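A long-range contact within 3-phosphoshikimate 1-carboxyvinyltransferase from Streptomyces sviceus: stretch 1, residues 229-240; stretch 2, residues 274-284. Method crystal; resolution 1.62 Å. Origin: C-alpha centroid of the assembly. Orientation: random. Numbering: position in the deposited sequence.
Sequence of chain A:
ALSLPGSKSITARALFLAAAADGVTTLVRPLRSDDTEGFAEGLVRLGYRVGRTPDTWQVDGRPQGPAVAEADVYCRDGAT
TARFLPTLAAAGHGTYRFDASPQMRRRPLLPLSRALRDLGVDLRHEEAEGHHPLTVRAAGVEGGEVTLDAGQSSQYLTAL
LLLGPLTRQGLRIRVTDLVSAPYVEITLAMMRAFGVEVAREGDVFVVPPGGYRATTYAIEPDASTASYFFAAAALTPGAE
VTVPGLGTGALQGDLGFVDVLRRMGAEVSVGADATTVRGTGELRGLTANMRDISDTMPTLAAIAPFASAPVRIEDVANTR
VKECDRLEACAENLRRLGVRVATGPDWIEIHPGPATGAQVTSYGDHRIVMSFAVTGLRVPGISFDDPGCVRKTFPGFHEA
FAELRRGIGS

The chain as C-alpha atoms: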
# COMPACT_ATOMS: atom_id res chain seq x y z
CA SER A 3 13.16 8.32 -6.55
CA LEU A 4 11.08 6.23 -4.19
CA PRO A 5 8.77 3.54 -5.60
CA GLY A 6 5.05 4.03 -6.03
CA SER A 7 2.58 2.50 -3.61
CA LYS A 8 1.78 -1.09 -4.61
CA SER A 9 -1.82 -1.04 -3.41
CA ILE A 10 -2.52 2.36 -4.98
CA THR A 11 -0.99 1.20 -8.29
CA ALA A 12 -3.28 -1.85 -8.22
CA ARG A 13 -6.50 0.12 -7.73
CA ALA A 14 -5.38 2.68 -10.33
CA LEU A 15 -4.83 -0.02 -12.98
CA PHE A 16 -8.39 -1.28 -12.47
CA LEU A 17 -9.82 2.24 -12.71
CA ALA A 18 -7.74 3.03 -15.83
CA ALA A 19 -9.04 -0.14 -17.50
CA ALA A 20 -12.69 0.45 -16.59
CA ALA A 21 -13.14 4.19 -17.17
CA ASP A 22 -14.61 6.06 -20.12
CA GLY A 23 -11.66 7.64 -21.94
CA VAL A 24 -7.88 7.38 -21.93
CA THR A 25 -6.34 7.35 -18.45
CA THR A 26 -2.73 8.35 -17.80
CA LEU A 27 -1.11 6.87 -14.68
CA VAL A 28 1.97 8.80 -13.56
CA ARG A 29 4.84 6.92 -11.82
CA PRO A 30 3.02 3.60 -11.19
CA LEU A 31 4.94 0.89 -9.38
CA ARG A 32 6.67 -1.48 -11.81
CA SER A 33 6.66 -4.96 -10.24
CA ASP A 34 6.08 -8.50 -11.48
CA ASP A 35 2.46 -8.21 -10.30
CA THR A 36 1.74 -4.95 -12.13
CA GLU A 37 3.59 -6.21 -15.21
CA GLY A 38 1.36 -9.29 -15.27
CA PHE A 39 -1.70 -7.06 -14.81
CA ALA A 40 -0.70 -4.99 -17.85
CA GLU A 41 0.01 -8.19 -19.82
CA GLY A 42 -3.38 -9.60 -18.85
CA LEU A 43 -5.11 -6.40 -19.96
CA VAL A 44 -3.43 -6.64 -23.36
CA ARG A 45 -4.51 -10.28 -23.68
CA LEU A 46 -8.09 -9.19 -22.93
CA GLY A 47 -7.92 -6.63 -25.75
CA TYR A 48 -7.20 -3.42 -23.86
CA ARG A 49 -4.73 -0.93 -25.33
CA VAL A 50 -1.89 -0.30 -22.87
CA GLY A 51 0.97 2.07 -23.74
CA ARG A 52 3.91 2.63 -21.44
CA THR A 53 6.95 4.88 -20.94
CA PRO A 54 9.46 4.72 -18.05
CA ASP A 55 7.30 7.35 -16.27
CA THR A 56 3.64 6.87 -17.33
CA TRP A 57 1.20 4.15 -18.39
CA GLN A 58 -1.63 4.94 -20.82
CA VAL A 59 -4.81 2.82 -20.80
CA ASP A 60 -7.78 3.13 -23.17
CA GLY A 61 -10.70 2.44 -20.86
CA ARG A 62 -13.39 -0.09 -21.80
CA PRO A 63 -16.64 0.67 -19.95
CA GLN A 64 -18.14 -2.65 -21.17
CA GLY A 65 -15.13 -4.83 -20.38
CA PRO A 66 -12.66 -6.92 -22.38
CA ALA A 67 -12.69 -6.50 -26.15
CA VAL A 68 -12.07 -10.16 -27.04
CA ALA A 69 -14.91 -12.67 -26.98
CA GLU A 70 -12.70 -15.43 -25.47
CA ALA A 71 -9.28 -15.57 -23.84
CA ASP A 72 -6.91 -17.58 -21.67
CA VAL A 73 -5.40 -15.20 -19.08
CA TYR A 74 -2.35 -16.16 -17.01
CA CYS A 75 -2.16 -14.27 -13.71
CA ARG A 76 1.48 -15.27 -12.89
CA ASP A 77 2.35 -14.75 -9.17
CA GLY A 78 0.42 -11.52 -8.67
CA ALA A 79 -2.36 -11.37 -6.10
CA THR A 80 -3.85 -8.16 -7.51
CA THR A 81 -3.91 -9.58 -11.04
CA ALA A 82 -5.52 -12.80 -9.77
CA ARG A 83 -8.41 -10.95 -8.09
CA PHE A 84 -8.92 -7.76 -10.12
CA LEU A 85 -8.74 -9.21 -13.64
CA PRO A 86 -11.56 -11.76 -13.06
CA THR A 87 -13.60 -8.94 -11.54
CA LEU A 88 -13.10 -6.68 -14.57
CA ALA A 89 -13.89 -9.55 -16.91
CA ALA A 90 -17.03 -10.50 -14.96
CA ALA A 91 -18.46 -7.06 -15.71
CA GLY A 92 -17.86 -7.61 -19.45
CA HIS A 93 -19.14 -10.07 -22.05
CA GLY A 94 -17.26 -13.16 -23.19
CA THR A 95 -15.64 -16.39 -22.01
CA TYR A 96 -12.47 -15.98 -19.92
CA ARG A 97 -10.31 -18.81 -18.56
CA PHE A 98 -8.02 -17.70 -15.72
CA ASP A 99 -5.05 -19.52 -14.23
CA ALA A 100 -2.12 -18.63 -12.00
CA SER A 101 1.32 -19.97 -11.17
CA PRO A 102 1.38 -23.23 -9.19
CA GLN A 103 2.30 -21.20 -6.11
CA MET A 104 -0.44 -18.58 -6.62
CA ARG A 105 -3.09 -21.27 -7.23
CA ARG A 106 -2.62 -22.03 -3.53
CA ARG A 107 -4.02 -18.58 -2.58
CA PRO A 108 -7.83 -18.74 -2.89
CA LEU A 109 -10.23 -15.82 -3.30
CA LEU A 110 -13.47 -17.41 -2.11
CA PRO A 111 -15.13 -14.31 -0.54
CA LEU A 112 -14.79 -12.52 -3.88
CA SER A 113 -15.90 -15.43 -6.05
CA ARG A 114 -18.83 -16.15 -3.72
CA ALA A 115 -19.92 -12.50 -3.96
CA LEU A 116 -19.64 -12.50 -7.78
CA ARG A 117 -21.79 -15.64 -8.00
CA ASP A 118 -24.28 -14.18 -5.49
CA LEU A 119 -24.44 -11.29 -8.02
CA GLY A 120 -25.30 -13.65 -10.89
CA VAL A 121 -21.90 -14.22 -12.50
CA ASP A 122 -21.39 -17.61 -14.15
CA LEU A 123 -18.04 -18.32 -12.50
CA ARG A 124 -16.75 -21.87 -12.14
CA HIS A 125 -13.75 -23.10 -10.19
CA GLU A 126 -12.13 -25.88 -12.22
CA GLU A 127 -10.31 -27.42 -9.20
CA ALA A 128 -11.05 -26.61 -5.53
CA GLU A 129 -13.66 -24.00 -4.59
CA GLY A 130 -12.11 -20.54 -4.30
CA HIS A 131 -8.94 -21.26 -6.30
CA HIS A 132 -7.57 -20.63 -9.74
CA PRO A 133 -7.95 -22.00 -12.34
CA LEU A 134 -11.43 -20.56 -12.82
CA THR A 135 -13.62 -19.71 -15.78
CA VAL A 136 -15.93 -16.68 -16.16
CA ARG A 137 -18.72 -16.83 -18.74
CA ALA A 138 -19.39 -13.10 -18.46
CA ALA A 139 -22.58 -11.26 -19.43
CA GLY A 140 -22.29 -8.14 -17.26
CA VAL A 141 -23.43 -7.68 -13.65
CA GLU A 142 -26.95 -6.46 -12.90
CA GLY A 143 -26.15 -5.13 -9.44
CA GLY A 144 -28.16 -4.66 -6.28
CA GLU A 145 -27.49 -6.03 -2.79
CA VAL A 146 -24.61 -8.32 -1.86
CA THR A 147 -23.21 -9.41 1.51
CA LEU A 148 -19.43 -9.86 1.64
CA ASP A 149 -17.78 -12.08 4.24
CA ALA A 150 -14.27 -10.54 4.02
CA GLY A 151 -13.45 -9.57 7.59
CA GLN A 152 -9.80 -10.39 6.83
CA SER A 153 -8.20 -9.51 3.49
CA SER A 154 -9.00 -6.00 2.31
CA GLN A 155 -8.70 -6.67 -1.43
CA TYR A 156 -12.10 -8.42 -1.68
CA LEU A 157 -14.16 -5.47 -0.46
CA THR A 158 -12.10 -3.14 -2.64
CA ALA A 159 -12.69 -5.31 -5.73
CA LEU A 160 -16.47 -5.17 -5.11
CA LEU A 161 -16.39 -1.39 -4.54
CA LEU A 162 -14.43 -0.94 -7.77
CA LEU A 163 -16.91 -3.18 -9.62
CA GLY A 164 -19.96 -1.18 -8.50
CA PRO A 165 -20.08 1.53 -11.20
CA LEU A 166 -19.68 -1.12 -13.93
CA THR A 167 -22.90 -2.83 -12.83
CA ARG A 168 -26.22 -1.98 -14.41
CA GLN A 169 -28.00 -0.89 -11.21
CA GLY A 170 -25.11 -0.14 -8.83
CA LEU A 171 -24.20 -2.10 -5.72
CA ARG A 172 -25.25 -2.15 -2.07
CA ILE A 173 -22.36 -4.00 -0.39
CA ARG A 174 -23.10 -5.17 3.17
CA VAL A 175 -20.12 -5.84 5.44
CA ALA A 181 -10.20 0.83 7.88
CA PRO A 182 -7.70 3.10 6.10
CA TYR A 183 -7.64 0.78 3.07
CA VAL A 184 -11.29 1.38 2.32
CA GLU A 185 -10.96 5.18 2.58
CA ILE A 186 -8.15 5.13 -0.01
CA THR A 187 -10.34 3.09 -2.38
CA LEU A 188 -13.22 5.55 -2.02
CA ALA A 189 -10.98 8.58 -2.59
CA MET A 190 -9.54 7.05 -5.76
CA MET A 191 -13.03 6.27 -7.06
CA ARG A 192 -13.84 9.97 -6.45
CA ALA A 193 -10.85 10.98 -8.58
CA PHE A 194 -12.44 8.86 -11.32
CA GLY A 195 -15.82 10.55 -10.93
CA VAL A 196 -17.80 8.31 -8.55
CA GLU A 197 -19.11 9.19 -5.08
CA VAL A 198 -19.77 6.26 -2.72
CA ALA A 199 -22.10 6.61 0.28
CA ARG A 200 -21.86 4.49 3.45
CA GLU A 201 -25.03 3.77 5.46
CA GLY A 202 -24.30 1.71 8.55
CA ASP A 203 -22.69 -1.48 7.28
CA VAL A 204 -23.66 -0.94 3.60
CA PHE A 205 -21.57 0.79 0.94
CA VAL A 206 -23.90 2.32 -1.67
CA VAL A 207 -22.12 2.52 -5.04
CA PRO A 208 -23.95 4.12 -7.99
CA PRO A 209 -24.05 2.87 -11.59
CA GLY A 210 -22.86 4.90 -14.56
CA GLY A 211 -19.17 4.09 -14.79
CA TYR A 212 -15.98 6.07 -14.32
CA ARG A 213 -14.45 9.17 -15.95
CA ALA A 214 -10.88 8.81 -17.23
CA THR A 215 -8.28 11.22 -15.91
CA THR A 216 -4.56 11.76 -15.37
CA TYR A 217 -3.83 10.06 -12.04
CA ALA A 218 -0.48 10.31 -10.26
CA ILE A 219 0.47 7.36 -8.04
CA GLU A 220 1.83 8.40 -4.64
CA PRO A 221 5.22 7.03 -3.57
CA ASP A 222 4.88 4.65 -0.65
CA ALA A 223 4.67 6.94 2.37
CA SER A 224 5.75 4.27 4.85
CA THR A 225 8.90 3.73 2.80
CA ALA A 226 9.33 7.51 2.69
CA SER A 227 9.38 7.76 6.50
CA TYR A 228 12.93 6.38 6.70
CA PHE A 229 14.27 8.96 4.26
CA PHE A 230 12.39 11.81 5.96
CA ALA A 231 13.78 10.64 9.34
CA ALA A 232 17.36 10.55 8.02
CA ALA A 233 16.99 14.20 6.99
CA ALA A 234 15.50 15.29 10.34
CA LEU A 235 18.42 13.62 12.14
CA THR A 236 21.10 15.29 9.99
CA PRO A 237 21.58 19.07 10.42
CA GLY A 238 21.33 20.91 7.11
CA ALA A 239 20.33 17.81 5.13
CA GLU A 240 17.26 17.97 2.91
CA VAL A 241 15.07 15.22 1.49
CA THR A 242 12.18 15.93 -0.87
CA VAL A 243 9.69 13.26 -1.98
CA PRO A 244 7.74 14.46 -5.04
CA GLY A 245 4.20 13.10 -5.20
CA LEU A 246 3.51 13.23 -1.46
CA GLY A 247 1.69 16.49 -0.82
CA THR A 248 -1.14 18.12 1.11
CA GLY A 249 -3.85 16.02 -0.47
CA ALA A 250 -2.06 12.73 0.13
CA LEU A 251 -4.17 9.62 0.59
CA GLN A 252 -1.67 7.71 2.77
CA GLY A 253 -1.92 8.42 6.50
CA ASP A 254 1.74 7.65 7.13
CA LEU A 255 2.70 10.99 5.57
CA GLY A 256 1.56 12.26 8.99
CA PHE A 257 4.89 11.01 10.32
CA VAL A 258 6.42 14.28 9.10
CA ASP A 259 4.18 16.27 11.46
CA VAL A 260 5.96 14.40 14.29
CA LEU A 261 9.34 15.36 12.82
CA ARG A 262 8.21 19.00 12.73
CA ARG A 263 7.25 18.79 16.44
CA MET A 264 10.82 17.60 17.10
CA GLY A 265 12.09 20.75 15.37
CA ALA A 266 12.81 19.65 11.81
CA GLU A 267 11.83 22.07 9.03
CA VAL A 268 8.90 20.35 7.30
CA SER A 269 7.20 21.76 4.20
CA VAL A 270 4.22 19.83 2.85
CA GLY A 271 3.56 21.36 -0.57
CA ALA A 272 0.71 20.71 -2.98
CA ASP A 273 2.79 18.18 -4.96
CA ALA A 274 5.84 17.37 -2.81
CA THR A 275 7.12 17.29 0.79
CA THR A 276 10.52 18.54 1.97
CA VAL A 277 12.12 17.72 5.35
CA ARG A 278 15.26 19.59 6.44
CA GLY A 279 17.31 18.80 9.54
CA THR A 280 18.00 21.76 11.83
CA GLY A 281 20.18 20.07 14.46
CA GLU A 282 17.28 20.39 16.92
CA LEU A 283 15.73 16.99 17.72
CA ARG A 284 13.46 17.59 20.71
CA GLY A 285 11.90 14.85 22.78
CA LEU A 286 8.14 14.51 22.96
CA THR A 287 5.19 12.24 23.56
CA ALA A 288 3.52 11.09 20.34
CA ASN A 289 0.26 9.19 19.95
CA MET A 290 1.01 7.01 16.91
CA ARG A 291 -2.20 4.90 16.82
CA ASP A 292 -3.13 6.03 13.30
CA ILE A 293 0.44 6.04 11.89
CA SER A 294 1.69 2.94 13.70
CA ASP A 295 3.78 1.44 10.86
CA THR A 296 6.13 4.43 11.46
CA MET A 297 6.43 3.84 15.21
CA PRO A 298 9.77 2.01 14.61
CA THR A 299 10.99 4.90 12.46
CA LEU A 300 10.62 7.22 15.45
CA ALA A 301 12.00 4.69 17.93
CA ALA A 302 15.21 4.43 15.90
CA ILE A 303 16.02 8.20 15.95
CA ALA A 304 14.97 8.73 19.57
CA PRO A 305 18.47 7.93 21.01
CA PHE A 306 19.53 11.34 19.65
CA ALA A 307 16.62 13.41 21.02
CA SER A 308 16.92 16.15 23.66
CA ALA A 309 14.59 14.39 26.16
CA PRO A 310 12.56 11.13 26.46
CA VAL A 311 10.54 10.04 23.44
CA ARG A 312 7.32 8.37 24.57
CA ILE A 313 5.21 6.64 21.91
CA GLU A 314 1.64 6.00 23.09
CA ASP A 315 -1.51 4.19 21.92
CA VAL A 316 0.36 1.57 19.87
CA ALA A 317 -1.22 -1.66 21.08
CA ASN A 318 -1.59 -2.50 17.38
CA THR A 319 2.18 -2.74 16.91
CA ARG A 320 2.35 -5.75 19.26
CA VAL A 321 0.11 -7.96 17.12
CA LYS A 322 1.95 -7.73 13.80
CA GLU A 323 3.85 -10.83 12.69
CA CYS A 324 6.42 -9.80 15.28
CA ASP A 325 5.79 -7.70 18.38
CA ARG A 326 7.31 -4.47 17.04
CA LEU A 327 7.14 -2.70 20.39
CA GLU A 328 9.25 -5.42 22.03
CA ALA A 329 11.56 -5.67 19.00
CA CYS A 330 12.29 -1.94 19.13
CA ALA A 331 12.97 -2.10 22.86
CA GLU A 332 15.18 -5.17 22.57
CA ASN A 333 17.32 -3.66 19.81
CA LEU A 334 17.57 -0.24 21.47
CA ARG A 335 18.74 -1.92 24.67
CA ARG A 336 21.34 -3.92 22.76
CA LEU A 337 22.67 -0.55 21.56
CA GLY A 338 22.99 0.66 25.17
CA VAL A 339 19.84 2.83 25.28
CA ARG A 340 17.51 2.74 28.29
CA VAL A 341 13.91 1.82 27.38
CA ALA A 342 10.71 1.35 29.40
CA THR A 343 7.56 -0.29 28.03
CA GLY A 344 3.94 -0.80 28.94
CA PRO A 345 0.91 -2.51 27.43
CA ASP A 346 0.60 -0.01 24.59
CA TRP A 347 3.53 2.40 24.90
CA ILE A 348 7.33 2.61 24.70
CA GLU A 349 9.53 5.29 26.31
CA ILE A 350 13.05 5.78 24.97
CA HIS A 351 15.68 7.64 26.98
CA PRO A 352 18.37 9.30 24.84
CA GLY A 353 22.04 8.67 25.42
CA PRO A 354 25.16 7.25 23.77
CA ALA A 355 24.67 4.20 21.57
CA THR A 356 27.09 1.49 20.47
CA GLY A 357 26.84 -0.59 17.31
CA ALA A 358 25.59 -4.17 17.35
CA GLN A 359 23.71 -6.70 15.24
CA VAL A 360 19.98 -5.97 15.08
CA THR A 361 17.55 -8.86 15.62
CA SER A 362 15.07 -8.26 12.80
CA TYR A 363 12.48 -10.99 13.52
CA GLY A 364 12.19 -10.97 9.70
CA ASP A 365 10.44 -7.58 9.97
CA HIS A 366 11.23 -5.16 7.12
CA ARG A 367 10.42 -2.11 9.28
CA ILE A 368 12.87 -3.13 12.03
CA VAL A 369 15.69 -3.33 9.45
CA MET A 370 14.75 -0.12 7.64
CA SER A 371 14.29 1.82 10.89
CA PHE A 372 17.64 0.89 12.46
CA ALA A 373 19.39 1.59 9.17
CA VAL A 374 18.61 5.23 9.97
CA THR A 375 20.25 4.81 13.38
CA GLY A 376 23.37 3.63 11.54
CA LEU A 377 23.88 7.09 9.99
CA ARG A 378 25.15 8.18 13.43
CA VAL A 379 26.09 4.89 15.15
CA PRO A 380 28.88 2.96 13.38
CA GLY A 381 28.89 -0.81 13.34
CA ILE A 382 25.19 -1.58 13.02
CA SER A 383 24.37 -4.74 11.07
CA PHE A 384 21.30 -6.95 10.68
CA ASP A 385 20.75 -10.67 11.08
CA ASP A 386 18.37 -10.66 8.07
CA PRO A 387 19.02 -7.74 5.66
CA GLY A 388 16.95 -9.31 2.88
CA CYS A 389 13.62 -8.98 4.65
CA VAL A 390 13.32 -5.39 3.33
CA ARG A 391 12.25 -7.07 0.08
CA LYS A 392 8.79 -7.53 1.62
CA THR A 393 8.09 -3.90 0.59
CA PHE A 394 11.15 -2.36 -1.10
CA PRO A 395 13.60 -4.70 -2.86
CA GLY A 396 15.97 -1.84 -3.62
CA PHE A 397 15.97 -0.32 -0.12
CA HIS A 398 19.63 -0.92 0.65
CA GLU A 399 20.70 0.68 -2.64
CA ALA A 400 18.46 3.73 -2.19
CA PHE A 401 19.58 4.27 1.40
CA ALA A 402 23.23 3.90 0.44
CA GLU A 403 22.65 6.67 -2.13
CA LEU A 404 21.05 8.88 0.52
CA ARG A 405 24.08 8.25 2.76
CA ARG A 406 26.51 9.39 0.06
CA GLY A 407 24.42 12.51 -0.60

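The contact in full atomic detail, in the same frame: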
# COMPACT_ATOMS: atom_id res chain seq x y z
N PHE A 229 13.45 7.95 4.91
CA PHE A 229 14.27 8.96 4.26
C PHE A 229 13.99 10.33 4.86
O PHE A 229 14.93 11.10 5.11
CB PHE A 229 14.03 8.89 2.73
CG PHE A 229 14.48 7.58 2.12
CD1 PHE A 229 15.70 7.48 1.47
CD2 PHE A 229 13.71 6.43 2.26
CE1 PHE A 229 16.13 6.26 0.94
CE2 PHE A 229 14.14 5.22 1.76
CZ PHE A 229 15.36 5.13 1.09
N PHE A 230 12.73 10.61 5.21
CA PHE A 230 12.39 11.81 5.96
C PHE A 230 13.10 11.84 7.32
O PHE A 230 13.60 12.89 7.74
CB PHE A 230 10.87 11.90 6.16
CG PHE A 230 10.07 12.25 4.92
CD1 PHE A 230 10.51 13.18 3.99
CD2 PHE A 230 8.82 11.69 4.74
CE1 PHE A 230 9.72 13.51 2.87
CE2 PHE A 230 8.02 12.02 3.64
CZ PHE A 230 8.47 12.93 2.71
N ALA A 231 13.12 10.71 8.04
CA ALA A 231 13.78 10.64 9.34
C ALA A 231 15.28 10.89 9.24
O ALA A 231 15.87 11.58 10.10
CB ALA A 231 13.53 9.28 9.99
N ALA A 232 15.93 10.31 8.23
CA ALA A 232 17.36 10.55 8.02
C ALA A 232 17.65 12.05 7.87
O ALA A 232 18.64 12.56 8.42
CB ALA A 232 17.83 9.79 6.78
N ALA A 233 16.78 12.77 7.16
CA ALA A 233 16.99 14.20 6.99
C ALA A 233 16.80 14.95 8.31
O ALA A 233 17.57 15.85 8.63
CB ALA A 233 16.06 14.76 5.92
N ALA A 234 15.78 14.58 9.08
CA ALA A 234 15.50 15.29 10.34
C ALA A 234 16.65 15.10 11.33
O ALA A 234 16.93 15.99 12.15
CB ALA A 234 14.19 14.78 10.94
N LEU A 235 17.34 13.97 11.23
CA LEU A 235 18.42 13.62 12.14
C LEU A 235 19.72 14.33 11.78
O LEU A 235 20.61 14.43 12.64
CB LEU A 235 18.62 12.12 12.10
CG LEU A 235 19.74 11.48 12.90
CD1 LEU A 235 19.44 11.71 14.38
CD2 LEU A 235 19.78 10.02 12.54
N THR A 236 19.85 14.80 10.55
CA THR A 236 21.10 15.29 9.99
C THR A 236 21.03 16.80 9.78
O THR A 236 20.33 17.25 8.86
CB THR A 236 21.40 14.58 8.66
OG1 THR A 236 21.28 13.15 8.82
CG2 THR A 236 22.80 14.94 8.14
N PRO A 237 21.74 17.62 10.56
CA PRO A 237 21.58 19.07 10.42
C PRO A 237 21.99 19.56 9.04
O PRO A 237 23.04 19.19 8.51
CB PRO A 237 22.50 19.63 11.52
CG PRO A 237 23.44 18.52 11.85
CD PRO A 237 22.68 17.25 11.63
N GLY A 238 21.12 20.39 8.45
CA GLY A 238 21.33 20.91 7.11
C GLY A 238 20.97 19.97 5.97
O GLY A 238 21.01 20.40 4.81
N ALA A 239 20.66 18.70 6.23
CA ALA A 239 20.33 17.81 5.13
C ALA A 239 18.88 18.01 4.69
O ALA A 239 17.99 18.27 5.51
CB ALA A 239 20.55 16.35 5.54
N GLU A 240 18.63 17.85 3.39
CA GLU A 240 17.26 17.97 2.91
C GLU A 240 16.89 16.76 2.06
O GLU A 240 17.70 16.25 1.28
CB GLU A 240 17.03 19.32 2.14
CG GLU A 240 17.75 19.48 0.82
CD GLU A 240 17.56 20.87 0.16
OE1 GLU A 240 17.35 21.89 0.86
OE2 GLU A 240 17.63 20.91 -1.08
N ALA A 274 4.55 17.88 -3.28
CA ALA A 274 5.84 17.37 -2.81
C ALA A 274 6.00 17.78 -1.35
O ALA A 274 5.40 18.75 -0.91
CB ALA A 274 7.01 17.92 -3.63
N THR A 275 6.85 17.03 -0.62
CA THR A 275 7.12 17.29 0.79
C THR A 275 8.62 17.33 1.00
O THR A 275 9.33 16.40 0.60
CB THR A 275 6.51 16.21 1.70
OG1 THR A 275 5.09 16.34 1.69
CG2 THR A 275 6.97 16.38 3.17
N THR A 276 9.10 18.38 1.67
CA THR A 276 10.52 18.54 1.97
C THR A 276 10.73 18.52 3.48
O THR A 276 10.03 19.23 4.21
CB THR A 276 11.06 19.85 1.38
OG1 THR A 276 10.84 19.87 -0.04
CG2 THR A 276 12.54 19.99 1.67
N VAL A 277 11.69 17.72 3.95
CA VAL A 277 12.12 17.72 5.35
C VAL A 277 13.58 18.15 5.40
O VAL A 277 14.39 17.65 4.63
CB VAL A 277 11.92 16.35 6.01
CG1 VAL A 277 12.56 16.32 7.40
CG2 VAL A 277 10.42 16.05 6.11
N ARG A 278 13.90 19.10 6.29
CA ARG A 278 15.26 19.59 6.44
C ARG A 278 15.66 19.50 7.91
O ARG A 278 14.95 20.01 8.77
CB ARG A 278 15.39 21.03 5.94
CG ARG A 278 16.80 21.59 6.04
CD ARG A 278 16.87 23.05 5.55
NE ARG A 278 16.42 23.17 4.17
CZ ARG A 278 15.24 23.65 3.80
NH1 ARG A 278 14.37 24.06 4.71
NH2 ARG A 278 14.93 23.72 2.51
N GLY A 279 16.80 18.86 8.18
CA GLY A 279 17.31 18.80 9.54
C GLY A 279 17.86 20.15 10.00
O GLY A 279 18.51 20.87 9.24
N THR A 280 17.58 20.49 11.26
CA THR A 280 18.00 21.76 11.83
C THR A 280 19.04 21.59 12.92
O THR A 280 19.56 22.59 13.42
CB THR A 280 16.80 22.53 12.39
OG1 THR A 280 16.27 21.84 13.52
CG2 THR A 280 15.72 22.67 11.33
N GLY A 281 19.36 20.34 13.30
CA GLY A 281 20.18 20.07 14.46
C GLY A 281 19.40 19.98 15.76
O GLY A 281 19.93 19.48 16.76
N GLU A 282 18.17 20.49 15.77
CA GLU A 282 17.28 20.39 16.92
C GLU A 282 16.43 19.14 16.74
O GLU A 282 15.70 19.02 15.75
CB GLU A 282 16.39 21.64 17.02
CG GLU A 282 15.64 21.77 18.34
CD GLU A 282 16.40 22.58 19.38
OE1 GLU A 282 17.08 23.57 19.00
OE2 GLU A 282 16.35 22.21 20.57
N LEU A 283 16.56 18.20 17.68
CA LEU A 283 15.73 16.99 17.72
C LEU A 283 15.17 16.89 19.13
O LEU A 283 15.83 16.33 20.01
CB LEU A 283 16.52 15.75 17.34
CG LEU A 283 15.73 14.63 16.65
CD1 LEU A 283 15.23 15.07 15.29
CD2 LEU A 283 16.58 13.37 16.51
N ARG A 284 13.99 17.45 19.35
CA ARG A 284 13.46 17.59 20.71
C ARG A 284 12.58 16.40 21.08
O ARG A 284 11.74 15.96 20.29
CB ARG A 284 12.66 18.89 20.84
CG ARG A 284 13.52 20.10 20.55
CD ARG A 284 12.82 21.41 20.87
NE ARG A 284 11.58 21.57 20.12
CZ ARG A 284 11.46 22.22 18.97
NH1 ARG A 284 12.52 22.80 18.41
NH2 ARG A 284 10.28 22.29 18.37
O HOH W 1 15.89 18.54 12.73
O HOH W 2 19.11 17.64 12.74

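The helix running through residues 229-234, which begins earlier in the chain, packs against the strand 274-278, the two axes approaching to 6.9 Å with their N-to-C directions 34° apart. After the helix the chain reverses through a type II turn from Thr236 to Ala239, closed by a hydrogen bond from Ala239 N to Thr236 O (3.0 Å), with Gly238 supplying the positive phi that suits this turn. The returning segment runs antiparallel to the end of the strand. Gly238 N donates to Gly279 O (2.8 Å) and Gly279 N donates to Ala239 O (3.0 Å), so Gly279 is held through both its amide and its carbonyl. Beyond them, Glu240 and Arg278 form a non-hydrogen-bonded antiparallel pair, flanked by CA-H...O contacts from Arg278 CA to Ala239 O (3.2 Å) and from Glu240 CA to Val277 O (3.4 Å).

Gly279 lies close to the backbone of Ala233, its CA 3.1 Å from Ala233 O. A CB here would point toward the other stretch: an ideal CB on Gly279 would lie 2.3 Å from Ala233 O in the helix and 2.1 Å from Thr236 O in the turn, both clashes. Two waters extend the polar link, each donating to Ala234 O; one accepts from Thr280 N and also donates to Glu282 O, while the other accepts from Gly281 N.

Val277 points toward the helix and anchors the apolar packing. Its CG2 lies 3.6 Å from Phe230 CD1, and its CG1 is 4.1 Å from Ala233 CB and 4.2 Å from Ala234 CB. The edge of the Phe230 ring also meets Thr275 O, 3.7 Å from CE1. Farther along, Leu283 CD2 packs against Leu235 CD1 (3.9 Å). On the exposed side, Glu240 OE1 and Arg278 NH2 form a salt bridge at 3.5 Å, whose hydrogen bond is weak.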